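Local coordinates for Non-structural protein NS1 (Murine minute virus, PDB 4R94) that nicks viral DNA through its N-terminal endonuclease domain, present here with bound magnesium, and in full-length form also works as a helicase in initiating viral DNA replication, at residues Phe115-Trp120 / Phe228-Ser233; Ser27-Asn32 / Gly125-Val130; Ser58-Ala63 / Val87-Ser92. All coordinates share one frame; numbering follows the deposited sequence.

Interactions 1 and 2 lie in one antiparallel sheet of the nickase domain, their centres about 10 Å apart, joined by the neighbouring strands 112-121 and 125-134. Both reach the same magnesium ion, E119 coming from interaction 1 and H127 and H129 from interaction 2. Interaction 3 packs helix 54-70 on helix 81-104, with its centre about 11 Å from that of interaction 1 and about 15 Å from that of interaction 2. Along the chain it is nested inside the loop closed by 27-32 and 125-130, whereas interactions 1 and 2 interleave. The D91-H118 hydrogen bond ties the helix pair to the sheet that carries the nuclease metal site.

Interaction 1: Phe115-Trp120 / Phe228-Ser233; sequences FVQHEW and FLSSDS. With MG (magnesium ion), chain B.
V116 and S231 form a hydrogen-bonded antiparallel pair: V116 N gives to S231 O at 2.8 Å, and S231 N returns to V116 O at 2.9 Å. Farther along, the backbone of H118 is shared between two residues, H118 N meeting L229 O at 2.9 Å while F228 N meets H118 O at 2.8 Å. F228 has phi/psi of -92°/-48°, and with this bonding pattern the site is consistent with a classic beta bulge. Among the polar side chains, Q117 has CG anti to its backbone N (chi1 178°) and continues as an extended chain. Its OE1 accepts a very short bond of 2.5 Å from S230 OG; R245 bonds to both oxygens. On the other branch of the amide, Q117 NE2 gives to the anti lone pair of E119 OE2 at 2.9 Å, nearly in the amide plane, and K214 makes a salt bridge to the same oxygen. E119 OE1 binds magnesium at 2.1 Å, so Q117 is a second-shell residue of the metal site of this HUH-type endonuclease fold; H127 and H129 are the other protein ligands of the magnesium. Near F228, W120 CE3 sits at the edge of its ring, 3.8 Å from F228 CZ. The imidazole of H118 lies alongside L229, pointing the same way, its nitrogens bonded to D91 and W126.

Interaction 2: Ser27-Asn32 / Gly125-Val130; sequences SFVFKN and GWHCHV. With MG (magnesium ion), chain B.
H127 and H129 lie on the V29 side of the strand pair with different first torsions: H127 CG stands between the backbone N and the carbonyl carbon (chi1 59°), whereas H129 CG is anti to the carbonyl carbon (chi1 -66°). V29 touches both, CG1 meeting H127 CB at 3.8 Å and CG2 meeting H129 ND1 at 3.6 Å. The two rings converge on magnesium, H127 NE2 at 2.3 Å and H129 NE2 at 2.2 Å; E119 and three waters complete the site. The H127-C128-H129 run matches the HUH (RCR-2) motif of rolling-circle nickases. Each ring is also held at its far nitrogen: H127 ND1 gives to G125 O at 3.0 Å, in the ring plane, and H129 ND1 gives to a water at 2.9 Å. That water in turn donates to F28 O and bonds to S27 OG, linking the metal ligand to the adjacent strand. Four backbone hydrogen bonds join F28 with V130 and F30 with C128, the strands running antiparallel at 154°. On the reverse face, V130 CG2 packs 3.6 Å from F30 CE1, while W126 brings CZ3 to within 3.7 Å of K31 CA. Strand 24-31 is bordered on its other side by strand 183-185 and strand 125-134 by strand 112-121; V94 of helix 81-104 covers F30 and V130, and W153 of helix 142-160 meets the F30 ring edge-to-face.

Interaction 3: Ser58-Ala63 / Val87-Ser92; sequences SLQRGA and VFIFDS
Helix 54-70 packs on helix 81-104 in an oblique helix-helix contact, with L59 and A63, one turn apart, meeting S92 and F88. The short segment axes approach to 7.9 Å at 129° between their N-to-C directions, and the small side chains of A63 and S92 sit at the close approach, flanked by the larger L59, Q60 and F88. L59 CB lies 3.7 Å from S92 CB. One turn on, the methyl of A63 fits between two residues of the other helix, its CB 3.6 Å from D91 OD2 and 4.0 Å from F88 CD1. Q60 has CG anti to its backbone N (chi1 -170°) and runs on as an extended chain beside I89, pointing the same way, with Q60 OE1 3.6 Å from I89 CG1; its NE2 bonds to E50 and E64. S92 OG takes the position between backbone N and carbonyl carbon (chi1 72°) and gives to I89 O of its own helix at 2.7 Å.

Polar linkage between the segments runs through water. One molecule donates to L59 O at 2.6 Å and to D91 OD2 at 2.7 Å, so that this water bridges the L59 carbonyl to the D91 carboxylate, in addition to the helix bond the carbonyl accepts from A63 N; a second donates to both Q60 OE1 and S92 OG. D91 is gripped further by a salt bridge from K95 to OD2 and a hydrogen bond from H118 to OD1. Through D91 and A63, which both touch L229 of strand 227-232, the helix pair rests on the central antiparallel sheet, the helix-on-sheet layering expected of the HUH endonuclease fold.

Interaction 1: Phe115-Trp120 / Phe228-Ser233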
loop_
_atom_site.group_PDB
_atom_site.type_symbol
_atom_site.label_atom_id
_atom_site.label_comp_id
_atom_site.label_asym_id
_atom_site.label_seq_id
_atom_site.Cartn_x
_atom_site.Cartn_y
_atom_site.Cartn_z
ATOM N N PHE A 115 -7.577 -3.382 -1.016
ATOM C CA PHE A 115 -7.102 -2.589 -2.131
ATOM C C PHE A 115 -5.827 -1.909 -1.688
ATOM O O PHE A 115 -5.769 -1.373 -0.583
ATOM C CB PHE A 115 -8.155 -1.532 -2.537
ATOM C CG PHE A 115 -7.675 -0.548 -3.574
ATOM C CD1 PHE A 115 -7.723 -0.859 -4.929
ATOM C CD2 PHE A 115 -7.196 0.695 -3.192
ATOM C CE1 PHE A 115 -7.285 0.043 -5.887
ATOM C CE2 PHE A 115 -6.753 1.613 -4.148
ATOM C CZ PHE A 115 -6.792 1.281 -5.497
ATOM N N VAL A 116 -4.822 -1.924 -2.551
ATOM C CA VAL A 116 -3.524 -1.353 -2.249
ATOM C C VAL A 116 -3.152 -0.350 -3.337
ATOM O O VAL A 116 -3.323 -0.649 -4.522
ATOM C CB VAL A 116 -2.483 -2.502 -2.157
ATOM C CG1 VAL A 116 -1.055 -1.989 -2.235
ATOM C CG2 VAL A 116 -2.737 -3.328 -0.888
ATOM N N GLN A 117 -2.691 0.850 -2.973
ATOM C CA GLN A 117 -2.219 1.801 -3.986
ATOM C C GLN A 117 -0.986 2.572 -3.531
ATOM O O GLN A 117 -1.007 3.302 -2.517
ATOM C CB GLN A 117 -3.315 2.798 -4.378
ATOM C CG GLN A 117 -2.826 3.822 -5.400
ATOM C CD GLN A 117 -3.969 4.344 -6.260
ATOM O OE1 GLN A 117 -4.628 3.569 -6.955
ATOM N NE2 GLN A 117 -4.191 5.655 -6.236
ATOM N N HIS A 118 0.088 2.407 -4.289
ATOM C CA HIS A 118 1.335 3.120 -4.034
ATOM C C HIS A 118 1.303 4.478 -4.690
ATOM O O HIS A 118 0.968 4.582 -5.871
ATOM C CB HIS A 118 2.536 2.359 -4.577
ATOM C CG HIS A 118 2.726 1.015 -3.947
ATOM N ND1 HIS A 118 3.612 0.801 -2.923
ATOM C CD2 HIS A 118 2.118 -0.168 -4.196
ATOM C CE1 HIS A 118 3.567 -0.481 -2.578
ATOM N NE2 HIS A 118 2.660 -1.081 -3.327
ATOM N N GLU A 119 1.691 5.493 -3.929
ATOM C CA GLU A 119 1.657 6.881 -4.377
ATOM C C GLU A 119 2.919 7.656 -3.994
ATOM O O GLU A 119 3.769 7.185 -3.227
ATOM C CB GLU A 119 0.432 7.604 -3.800
ATOM C CG GLU A 119 -0.899 6.978 -4.195
ATOM C CD GLU A 119 -2.106 7.766 -3.710
ATOM O OE1 GLU A 119 -1.976 8.588 -2.771
ATOM O OE2 GLU A 119 -3.190 7.528 -4.266
ATOM N N TRP A 120 3.024 8.869 -4.538
ATOM C CA TRP A 120 4.140 9.744 -4.225
ATOM C C TRP A 120 3.576 11.082 -3.821
ATOM O O TRP A 120 3.011 11.793 -4.645
ATOM C CB TRP A 120 5.080 9.905 -5.417
ATOM C CG TRP A 120 6.321 10.657 -5.071
ATOM C CD1 TRP A 120 6.497 12.017 -5.070
ATOM C CD2 TRP A 120 7.566 10.089 -4.670
ATOM N NE1 TRP A 120 7.782 12.323 -4.686
ATOM C CE2 TRP A 120 8.460 11.156 -4.440
ATOM C CE3 TRP A 120 8.011 8.782 -4.483
ATOM C CZ2 TRP A 120 9.776 10.949 -4.024
ATOM C CZ3 TRP A 120 9.323 8.574 -4.078
ATOM C CH2 TRP A 120 10.190 9.654 -3.854
ATOM N N PHE A 228 1.842 4.928 -8.460
ATOM C CA PHE A 228 2.734 3.988 -9.135
ATOM C C PHE A 228 2.011 2.747 -9.641
ATOM O O PHE A 228 2.189 2.322 -10.775
ATOM C CB PHE A 228 3.841 3.508 -8.199
ATOM C CG PHE A 228 4.878 4.542 -7.851
ATOM C CD1 PHE A 228 5.903 4.852 -8.737
ATOM C CD2 PHE A 228 4.876 5.140 -6.599
ATOM C CE1 PHE A 228 6.885 5.776 -8.388
ATOM C CE2 PHE A 228 5.837 6.064 -6.243
ATOM C CZ PHE A 228 6.851 6.386 -7.143
ATOM N N LEU A 229 1.211 2.159 -8.764
ATOM C CA LEU A 229 0.837 0.761 -8.864
ATOM C C LEU A 229 -0.340 0.542 -7.929
ATOM O O LEU A 229 -0.335 1.070 -6.810
ATOM C CB LEU A 229 2.031 -0.136 -8.449
ATOM C CG LEU A 229 1.927 -1.655 -8.511
ATOM C CD1 LEU A 229 2.130 -2.104 -9.947
ATOM C CD2 LEU A 229 2.969 -2.316 -7.609
ATOM N N SER A 230 -1.341 -0.217 -8.369
ATOM C CA SER A 230 -2.462 -0.573 -7.508
ATOM C C SER A 230 -2.779 -2.046 -7.632
ATOM O O SER A 230 -2.406 -2.687 -8.620
ATOM C CB SER A 230 -3.715 0.244 -7.847
ATOM O OG SER A 230 -3.401 1.616 -7.903
ATOM N N SER A 231 -3.477 -2.582 -6.640
ATOM C CA SER A 231 -3.939 -3.967 -6.710
ATOM C C SER A 231 -5.083 -4.200 -5.749
ATOM O O SER A 231 -5.281 -3.441 -4.805
ATOM C CB SER A 231 -2.812 -4.943 -6.389
ATOM O OG SER A 231 -2.223 -4.657 -5.127
ATOM N N ASP A 232 -5.834 -5.271 -5.957
ATOM C CA ASP A 232 -6.909 -5.548 -5.029
ATOM C C ASP A 232 -7.119 -7.045 -4.883
ATOM O O ASP A 232 -6.534 -7.844 -5.623
ATOM C CB ASP A 232 -8.200 -4.853 -5.486
ATOM C CG ASP A 232 -8.636 -5.289 -6.868
ATOM O OD1 ASP A 232 -8.987 -6.477 -7.022
ATOM O OD2 ASP A 232 -8.634 -4.446 -7.787
ATOM N N SER A 233 -7.958 -7.404 -3.923
ATOM C CA SER A 233 -8.128 -8.803 -3.520
ATOM C C SER A 233 -8.825 -9.636 -4.602
ATOM O O SER A 233 -8.819 -10.873 -4.539
ATOM C CB SER A 233 -8.910 -8.870 -2.203
ATOM O OG SER A 233 -10.096 -8.091 -2.274
HETATM MG MG MG B . -1.783 9.422 -0.883
HETATM O O HOH W 1 -1.752 10.436 0.971
HETATM O O HOH W 2 -0.895 11.024 -1.999
HETATM O O HOH W 3 -3.655 10.241 -1.067
#

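Interaction 2: Ser27-Asn32 / Gly125-Val130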
loop_
_atom_site.group_PDB
_atom_site.type_symbol
_atom_site.label_atom_id
_atom_site.label_comp_id
_atom_site.label_asym_id
_atom_site.label_seq_id
_atom_site.Cartn_x
_atom_site.Cartn_y
_atom_site.Cartn_z
ATOM N N SER A 27 -8.865 2.171 6.716
ATOM C CA SER A 27 -7.947 2.856 5.825
ATOM C C SER A 27 -6.613 3.015 6.528
ATOM O O SER A 27 -6.535 3.627 7.600
ATOM C CB SER A 27 -8.516 4.222 5.420
ATOM O OG SER A 27 -7.524 5.019 4.777
ATOM N N PHE A 28 -5.573 2.407 5.959
ATOM C CA PHE A 28 -4.209 2.529 6.478
ATOM C C PHE A 28 -3.280 3.193 5.468
ATOM O O PHE A 28 -3.518 3.145 4.264
ATOM C CB PHE A 28 -3.601 1.152 6.807
ATOM C CG PHE A 28 -4.353 0.372 7.841
ATOM C CD1 PHE A 28 -4.198 0.653 9.190
ATOM C CD2 PHE A 28 -5.192 -0.668 7.463
ATOM C CE1 PHE A 28 -4.865 -0.074 10.141
ATOM C CE2 PHE A 28 -5.876 -1.410 8.424
ATOM C CZ PHE A 28 -5.725 -1.089 9.763
ATOM N N VAL A 29 -2.211 3.806 5.958
ATOM C CA VAL A 29 -1.102 4.193 5.095
ATOM C C VAL A 29 0.184 3.591 5.646
ATOM O O VAL A 29 0.491 3.717 6.838
ATOM C CB VAL A 29 -0.957 5.725 4.974
ATOM C CG1 VAL A 29 0.247 6.076 4.139
ATOM C CG2 VAL A 29 -2.207 6.311 4.338
ATOM N N PHE A 30 0.902 2.890 4.774
ATOM C CA PHE A 30 2.224 2.356 5.079
ATOM C C PHE A 30 3.224 3.351 4.540
ATOM O O PHE A 30 3.125 3.783 3.383
ATOM C CB PHE A 30 2.431 0.981 4.437
ATOM C CG PHE A 30 1.681 -0.151 5.119
ATOM C CD1 PHE A 30 0.297 -0.258 5.019
ATOM C CD2 PHE A 30 2.382 -1.134 5.808
ATOM C CE1 PHE A 30 -0.379 -1.315 5.626
ATOM C CE2 PHE A 30 1.720 -2.194 6.410
ATOM C CZ PHE A 30 0.343 -2.291 6.325
ATOM N N LYS A 31 4.187 3.736 5.366
ATOM C CA LYS A 31 5.180 4.695 4.881
ATOM C C LYS A 31 6.533 4.450 5.499
ATOM O O LYS A 31 6.718 3.513 6.267
ATOM C CB LYS A 31 4.724 6.125 5.174
ATOM C CG LYS A 31 4.639 6.432 6.641
ATOM C CD LYS A 31 3.951 7.781 6.854
ATOM C CE LYS A 31 3.636 8.013 8.312
ATOM N NZ LYS A 31 2.783 9.240 8.473
ATOM N N ASN A 32 7.489 5.288 5.140
ATOM C CA ASN A 32 8.727 5.351 5.910
ATOM C C ASN A 32 9.160 6.803 5.946
ATOM O O ASN A 32 8.573 7.656 5.276
ATOM C CB ASN A 32 9.824 4.426 5.363
ATOM C CG ASN A 32 10.187 4.686 3.908
ATOM O OD1 ASN A 32 10.079 5.796 3.405
ATOM N ND2 ASN A 32 10.666 3.643 3.238
ATOM N N GLY A 125 6.616 11.882 -0.116
ATOM C CA GLY A 125 7.175 10.958 -1.085
ATOM C C GLY A 125 6.423 9.642 -1.071
ATOM O O GLY A 125 5.203 9.648 -0.947
ATOM N N TRP A 126 7.142 8.527 -1.182
ATOM C CA TRP A 126 6.487 7.224 -1.339
ATOM C C TRP A 126 5.648 6.874 -0.129
ATOM O O TRP A 126 6.081 7.031 1.012
ATOM C CB TRP A 126 7.493 6.086 -1.583
ATOM C CG TRP A 126 6.774 4.771 -1.485
ATOM C CD1 TRP A 126 6.082 4.138 -2.483
ATOM C CD2 TRP A 126 6.619 3.966 -0.310
ATOM N NE1 TRP A 126 5.525 2.973 -2.001
ATOM C CE2 TRP A 126 5.831 2.851 -0.669
ATOM C CE3 TRP A 126 7.089 4.066 1.004
ATOM C CZ2 TRP A 126 5.479 1.848 0.254
ATOM C CZ3 TRP A 126 6.745 3.070 1.918
ATOM C CH2 TRP A 126 5.944 1.979 1.534
ATOM N N HIS A 127 4.442 6.378 -0.389
ATOM C CA HIS A 127 3.616 5.788 0.658
ATOM C C HIS A 127 2.637 4.838 0.006
ATOM O O HIS A 127 2.470 4.855 -1.211
ATOM C CB HIS A 127 2.882 6.854 1.469
ATOM C CG HIS A 127 1.981 7.726 0.660
ATOM N ND1 HIS A 127 2.453 8.686 -0.216
ATOM C CD2 HIS A 127 0.631 7.790 0.599
ATOM C CE1 HIS A 127 1.427 9.314 -0.763
ATOM N NE2 HIS A 127 0.311 8.783 -0.297
ATOM N N CYS A 128 1.987 4.009 0.812
ATOM C CA CYS A 128 1.098 3.001 0.260
ATOM C C CYS A 128 -0.215 2.972 1.027
ATOM O O CYS A 128 -0.248 2.679 2.224
ATOM C CB CYS A 128 1.807 1.632 0.276
ATOM S SG CYS A 128 0.834 0.347 -0.498
ATOM N N HIS A 129 -1.294 3.325 0.339
ATOM C CA HIS A 129 -2.627 3.219 0.895
ATOM C C HIS A 129 -3.111 1.780 0.894
ATOM O O HIS A 129 -2.957 1.062 -0.092
ATOM C CB HIS A 129 -3.601 4.067 0.095
ATOM C CG HIS A 129 -3.338 5.526 0.203
ATOM N ND1 HIS A 129 -3.945 6.311 1.155
ATOM C CD2 HIS A 129 -2.541 6.344 -0.523
ATOM C CE1 HIS A 129 -3.544 7.563 1.006
ATOM N NE2 HIS A 129 -2.686 7.609 0.000
ATOM N N VAL A 130 -3.701 1.377 2.005
ATOM C CA VAL A 130 -4.384 0.094 2.091
ATOM C C VAL A 130 -5.795 0.261 2.628
ATOM O O VAL A 130 -5.996 0.804 3.717
ATOM C CB VAL A 130 -3.631 -0.895 2.994
ATOM C CG1 VAL A 130 -4.395 -2.234 3.062
ATOM C CG2 VAL A 130 -2.214 -1.069 2.504
HETATM MG MG MG B . -1.783 9.422 -0.883
HETATM O O HOH W 4 -5.504 4.570 2.892
HETATM O O HOH W 5 8.660 7.680 1.974
HETATM O O HOH W 1 -1.752 10.436 0.971
HETATM O O HOH W 2 -0.895 11.024 -1.999
HETATM O O HOH W 3 -3.655 10.241 -1.067
#

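Interaction 3: Ser58-Ala63 / Val87-Ser92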
loop_
_atom_site.group_PDB
_atom_site.type_symbol
_atom_site.label_atom_id
_atom_site.label_comp_id
_atom_site.label_asym_id
_atom_site.label_seq_id
_atom_site.Cartn_x
_atom_site.Cartn_y
_atom_site.Cartn_z
ATOM N N SER A 58 7.017 -14.569 -4.322
ATOM C CA SER A 58 5.808 -14.703 -5.127
ATOM C C SER A 58 5.059 -13.374 -5.190
ATOM O O SER A 58 4.540 -12.976 -6.242
ATOM C CB SER A 58 4.906 -15.792 -4.550
ATOM O OG SER A 58 3.744 -15.969 -5.336
ATOM N N LEU A 59 5.004 -12.693 -4.051
ATOM C CA LEU A 59 4.319 -11.400 -3.999
ATOM C C LEU A 59 5.053 -10.363 -4.837
ATOM O O LEU A 59 4.415 -9.559 -5.542
ATOM C CB LEU A 59 4.173 -10.918 -2.551
ATOM C CG LEU A 59 3.122 -11.687 -1.748
ATOM C CD1 LEU A 59 3.241 -11.402 -0.263
ATOM C CD2 LEU A 59 1.721 -11.344 -2.252
ATOM N N GLN A 60 6.382 -10.366 -4.775
ATOM C CA GLN A 60 7.140 -9.412 -5.573
ATOM C C GLN A 60 6.948 -9.696 -7.065
ATOM O O GLN A 60 6.800 -8.772 -7.860
ATOM C CB GLN A 60 8.619 -9.426 -5.204
ATOM C CG GLN A 60 9.407 -8.277 -5.837
ATOM C CD GLN A 60 10.894 -8.385 -5.585
ATOM O OE1 GLN A 60 11.331 -8.518 -4.443
ATOM N NE2 GLN A 60 11.684 -8.324 -6.655
ATOM N N ARG A 61 6.918 -10.971 -7.450
ATOM C CA ARG A 61 6.619 -11.289 -8.847
ATOM C C ARG A 61 5.241 -10.760 -9.264
ATOM O O ARG A 61 5.089 -10.241 -10.366
ATOM C CB ARG A 61 6.720 -12.794 -9.107
ATOM C CG ARG A 61 8.167 -13.262 -9.234
ATOM C CD ARG A 61 8.263 -14.685 -9.772
ATOM N NE ARG A 61 7.730 -15.641 -8.818
ATOM C CZ ARG A 61 8.475 -16.293 -7.933
ATOM N NH1 ARG A 61 9.788 -16.097 -7.904
ATOM N NH2 ARG A 61 7.910 -17.140 -7.083
ATOM N N GLY A 62 4.252 -10.874 -8.383
ATOM C CA GLY A 62 2.943 -10.305 -8.643
ATOM C C GLY A 62 2.987 -8.805 -8.892
ATOM O O GLY A 62 2.319 -8.301 -9.786
ATOM N N ALA A 63 3.792 -8.088 -8.119
ATOM C CA ALA A 63 3.896 -6.634 -8.298
ATOM C C ALA A 63 4.523 -6.279 -9.648
ATOM O O ALA A 63 4.071 -5.360 -10.336
ATOM C CB ALA A 63 4.714 -6.010 -7.157
ATOM N N VAL A 87 9.521 -0.068 -5.094
ATOM C CA VAL A 87 8.052 -0.120 -4.977
ATOM C C VAL A 87 7.567 -1.577 -5.044
ATOM O O VAL A 87 6.663 -1.972 -4.296
ATOM C CB VAL A 87 7.369 0.717 -6.059
ATOM C CG1 VAL A 87 5.876 0.421 -6.109
ATOM C CG2 VAL A 87 7.601 2.206 -5.788
ATOM N N PHE A 88 8.181 -2.385 -5.908
ATOM C CA PHE A 88 7.809 -3.801 -6.002
ATOM C C PHE A 88 8.102 -4.534 -4.694
ATOM O O PHE A 88 7.283 -5.320 -4.203
ATOM C CB PHE A 88 8.553 -4.506 -7.142
ATOM C CG PHE A 88 8.281 -3.921 -8.493
ATOM C CD1 PHE A 88 7.126 -3.178 -8.722
ATOM C CD2 PHE A 88 9.181 -4.106 -9.529
ATOM C CE1 PHE A 88 6.879 -2.634 -9.969
ATOM C CE2 PHE A 88 8.935 -3.565 -10.780
ATOM C CZ PHE A 88 7.790 -2.832 -10.997
ATOM N N ILE A 89 9.282 -4.279 -4.138
ATOM C CA ILE A 89 9.628 -4.824 -2.840
ATOM C C ILE A 89 8.624 -4.362 -1.779
ATOM O O ILE A 89 8.133 -5.174 -1.025
ATOM C CB ILE A 89 11.054 -4.435 -2.436
ATOM C CG1 ILE A 89 12.047 -5.190 -3.341
ATOM C CG2 ILE A 89 11.301 -4.755 -0.958
ATOM C CD1 ILE A 89 13.487 -4.743 -3.198
ATOM N N PHE A 90 8.309 -3.071 -1.724
ATOM C CA PHE A 90 7.374 -2.617 -0.691
ATOM C C PHE A 90 5.993 -3.250 -0.871
ATOM O O PHE A 90 5.319 -3.553 0.113
ATOM C CB PHE A 90 7.257 -1.095 -0.690
ATOM C CG PHE A 90 8.402 -0.386 -0.030
ATOM C CD1 PHE A 90 9.115 -0.974 1.017
ATOM C CD2 PHE A 90 8.760 0.890 -0.447
ATOM C CE1 PHE A 90 10.176 -0.295 1.632
ATOM C CE2 PHE A 90 9.798 1.568 0.176
ATOM C CZ PHE A 90 10.509 0.978 1.207
ATOM N N ASP A 91 5.574 -3.471 -2.117
ATOM C CA ASP A 91 4.269 -4.110 -2.345
ATOM C C ASP A 91 4.261 -5.483 -1.696
ATOM O O ASP A 91 3.315 -5.838 -0.989
ATOM C CB ASP A 91 3.956 -4.218 -3.839
ATOM C CG ASP A 91 2.486 -4.487 -4.108
ATOM O OD1 ASP A 91 1.649 -3.647 -3.710
ATOM O OD2 ASP A 91 2.177 -5.544 -4.710
ATOM N N SER A 92 5.348 -6.232 -1.879
ATOM C CA SER A 92 5.425 -7.552 -1.256
ATOM C C SER A 92 5.440 -7.461 0.271
ATOM O O SER A 92 4.793 -8.268 0.928
ATOM C CB SER A 92 6.654 -8.356 -1.770
ATOM O OG SER A 92 7.897 -7.874 -1.271
HETATM O O HOH W 6 2.350 -8.189 -4.687
HETATM O O HOH W 7 10.545 -8.829 -1.968
#